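Local coordinates for SA2223 protein (Staphylococcus aureus, PDB 5KAW), which is of unknown function but binds the lipophilic cations rhodamine 6G and tetraphenylphosphonium, consistent with a multidrug-recognition role for this GyrI-like protein, at residues A[97-102]-A[151-156]. Residues are numbered along the deposited sequence; the frame is centred on the assembly and turned at random.
With P4P (tetraphenylphosphonium), chain C.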
loop_
_atom_site.group_PDB
_atom_site.type_symbol
_atom_site.label_atom_id
_atom_site.label_comp_id
_atom_site.label_asym_id
_atom_site.label_seq_id
_atom_site.Cartn_x
_atom_site.Cartn_y
_atom_site.Cartn_z
ATOM N N MET A 97 6.176 -3.866 9.257
ATOM C CA MET A 97 7.462 -4.129 8.618
ATOM C C MET A 97 7.492 -3.375 7.292
ATOM O O MET A 97 6.620 -3.578 6.440
ATOM C CB MET A 97 7.673 -5.614 8.362
ATOM C CG MET A 97 7.668 -6.481 9.597
ATOM S SD MET A 97 7.691 -8.232 9.151
ATOM C CE MET A 97 9.388 -8.667 9.472
ATOM N N VAL A 98 8.485 -2.507 7.121
ATOM C CA VAL A 98 8.581 -1.678 5.928
ATOM C C VAL A 98 9.794 -2.103 5.116
ATOM O O VAL A 98 10.934 -2.058 5.600
ATOM C CB VAL A 98 8.682 -0.187 6.268
ATOM C CG1 VAL A 98 8.627 0.648 4.995
ATOM C CG2 VAL A 98 7.555 0.212 7.198
ATOM N N PHE A 99 9.527 -2.540 3.892
ATOM C CA PHE A 99 10.565 -3.007 2.983
ATOM C C PHE A 99 10.780 -1.990 1.865
ATOM O O PHE A 99 9.872 -1.221 1.544
ATOM C CB PHE A 99 10.176 -4.360 2.385
ATOM C CG PHE A 99 9.826 -5.403 3.407
ATOM C CD1 PHE A 99 10.760 -6.342 3.804
ATOM C CD2 PHE A 99 8.560 -5.448 3.965
ATOM C CE1 PHE A 99 10.441 -7.306 4.744
ATOM C CE2 PHE A 99 8.233 -6.406 4.906
ATOM C CZ PHE A 99 9.174 -7.339 5.295
ATOM N N GLU A 100 11.968 -2.003 1.269
ATOM C CA GLU A 100 12.264 -1.155 0.116
ATOM C C GLU A 100 12.473 -1.965 -1.151
ATOM O O GLU A 100 13.276 -2.894 -1.177
ATOM C CB GLU A 100 13.511 -0.308 0.378
ATOM C CG GLU A 100 13.308 0.791 1.399
ATOM C CD GLU A 100 14.561 1.615 1.617
ATOM O OE1 GLU A 100 15.662 1.100 1.350
ATOM O OE2 GLU A 100 14.443 2.777 2.046
ATOM N N ALA A 101 11.763 -1.593 -2.211
ATOM C CA ALA A 101 12.032 -2.131 -3.540
ATOM C C ALA A 101 12.716 -1.057 -4.377
ATOM O O ALA A 101 12.128 -0.003 -4.635
ATOM C CB ALA A 101 10.757 -2.591 -4.199
ATOM N N GLN A 102 13.954 -1.318 -4.791
ATOM C CA GLN A 102 14.699 -0.350 -5.594
ATOM C C GLN A 102 14.738 -0.765 -7.058
ATOM O O GLN A 102 15.210 -1.849 -7.397
ATOM C CB GLN A 102 16.124 -0.167 -5.076
ATOM C CG GLN A 102 16.822 1.024 -5.740
ATOM C CD GLN A 102 18.026 1.533 -4.973
ATOM O OE1 GLN A 102 18.819 0.756 -4.444
ATOM N NE2 GLN A 102 18.169 2.854 -4.917
ATOM N N ILE A 151 7.143 -0.875 0.735
ATOM C CA ILE A 151 6.090 -1.870 0.916
ATOM C C ILE A 151 5.856 -2.007 2.411
ATOM O O ILE A 151 6.767 -2.381 3.154
ATOM C CB ILE A 151 6.466 -3.239 0.305
ATOM C CG1 ILE A 151 6.669 -3.101 -1.208
ATOM C CG2 ILE A 151 5.381 -4.278 0.608
ATOM C CD1 ILE A 151 7.320 -4.305 -1.859
ATOM N N TRP A 152 4.634 -1.692 2.833
ATOM C CA TRP A 152 4.269 -1.616 4.245
ATOM C C TRP A 152 3.364 -2.783 4.611
ATOM O O TRP A 152 2.231 -2.874 4.117
ATOM C CB TRP A 152 3.555 -0.295 4.555
ATOM C CG TRP A 152 4.423 0.915 4.519
ATOM C CD1 TRP A 152 5.112 1.408 3.441
ATOM C CD2 TRP A 152 4.679 1.814 5.604
ATOM N NE1 TRP A 152 5.788 2.549 3.798
ATOM C CE2 TRP A 152 5.545 2.817 5.122
ATOM C CE3 TRP A 152 4.267 1.865 6.942
ATOM C CZ2 TRP A 152 6.001 3.860 5.927
ATOM C CZ3 TRP A 152 4.729 2.900 7.741
ATOM C CH2 TRP A 152 5.584 3.883 7.230
ATOM N N MET A 153 3.882 -3.663 5.467
ATOM C CA MET A 153 3.203 -4.881 5.899
ATOM C C MET A 153 2.843 -4.800 7.384
ATOM O O MET A 153 3.736 -4.741 8.233
ATOM C CB MET A 153 4.093 -6.105 5.665
ATOM C CG MET A 153 4.456 -6.383 4.199
ATOM S SD MET A 153 3.071 -6.748 3.076
ATOM C CE MET A 153 2.059 -7.739 4.116
ATOM N N PRO A 154 1.537 -4.807 7.711
ATOM C CA PRO A 154 1.163 -4.657 9.127
ATOM C C PRO A 154 1.526 -5.871 9.971
ATOM O O PRO A 154 1.400 -7.012 9.519
ATOM C CB PRO A 154 -0.355 -4.459 9.075
ATOM C CG PRO A 154 -0.784 -5.095 7.792
ATOM C CD PRO A 154 0.358 -4.916 6.831
ATOM N N VAL A 155 1.996 -5.624 11.186
ATOM C CA VAL A 155 2.361 -6.714 12.084
ATOM C C VAL A 155 1.863 -6.471 13.500
ATOM O O VAL A 155 1.594 -5.327 13.898
ATOM C CB VAL A 155 3.888 -6.939 12.128
ATOM C CG1 VAL A 155 4.368 -7.558 10.835
ATOM C CG2 VAL A 155 4.625 -5.637 12.422
ATOM N N LYS A 156 1.737 -7.574 14.237
ATOM C CA LYS A 156 1.337 -7.584 15.642
ATOM C C LYS A 156 2.239 -8.533 16.430
ATOM O O LYS A 156 2.550 -9.619 15.951
ATOM C CB LYS A 156 -0.113 -8.048 15.802
ATOM C CG LYS A 156 -1.181 -7.060 15.426
ATOM C CD LYS A 156 -2.567 -7.738 15.392
ATOM C CE LYS A 156 -2.989 -8.311 16.759
ATOM N NZ LYS A 156 -4.253 -9.121 16.677
HETATM P P P4P C . -0.442 -12.126 3.020
HETATM C C1A P4P C . 0.723 -13.412 3.569
HETATM C C2A P4P C . 0.615 -13.954 4.842
HETATM C C3A P4P C . 1.502 -14.936 5.253
HETATM C C4A P4P C . 2.499 -15.379 4.397
HETATM C C5A P4P C . 2.610 -14.841 3.125
HETATM C C6A P4P C . 1.721 -13.859 2.712
HETATM C C1C P4P C . -2.103 -12.881 2.858
HETATM C C6C P4P C . -2.326 -14.159 3.358
HETATM C C5C P4P C . -3.573 -14.763 3.260
HETATM C C4C P4P C . -4.620 -14.091 2.661
HETATM C C3C P4P C . -4.412 -12.819 2.163
HETATM C C2C P4P C . -3.163 -12.213 2.257
HETATM C C1D P4P C . -0.437 -10.789 4.257
HETATM C C6D P4P C . -1.524 -9.948 4.395
HETATM C C5D P4P C . -1.519 -8.924 5.335
HETATM C C4D P4P C . -0.413 -8.736 6.146
HETATM C C3D P4P C . 0.677 -9.577 6.008
HETATM C C2D P4P C . 0.668 -10.596 5.067
HETATM C C6B P4P C . 1.344 -10.647 1.400
HETATM C C5B P4P C . 1.805 -10.168 0.182
HETATM C C4B P4P C . 1.138 -10.502 -0.984
HETATM C C3B P4P C . 0.012 -11.314 -0.934
HETATM C C2B P4P C . -0.451 -11.794 0.285
HETATM C C1B P4P C . 0.212 -11.455 1.458
#
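Neighbouring antiparallel strands of the GyrI-like sheet, 87-102 and 148-155, are joined here by two hydrogen-bonded pairs, M97 with M153 and F99 with I151, on either side of the non-hydrogen-bonded pair V98 and W152. F99 N gives I151 O a nearly straight bond of 2.9 Å (173°), and I151 N returns one to F99 O. M97 N reaches M153 O at 2.8 Å with a more bent geometry (146°), while M153 N binds M97 O. The antiparallel sheet closes into a barrel, 148-155 lying between 133-137 and 87-102, and side chains alternate between its faces. On one, both methyls of the beta-branched V98 rest on one face of the W152 indole: CG2 sits 3.7 Å from the six-membered ring's centroid, a CH-pi contact, and V98 CG1, anti to the backbone N (chi1 -174°), meets W152 NE1 at 3.6 Å. The indole N-H is bound by OE1 of E150, two residues earlier on the same strand, and F134 of 133-137 stacks on W152. Helix 107-119 packs on the other face, V116 against F99 and M113 against I151. This face is buried, which suits apolar side chains: F99 CE2 touches M153 CG at 3.8 Å, and flexible M97 crosses V155 at about a right angle, M97 CG 3.7 Å from V155 CG1. M153 and P154 belong to the tetraphenylphosphonium pocket, where P154 CD lies 4.0 Å from phenyl carbon C4D, apolar surface consistent with binding a lipophilic cation.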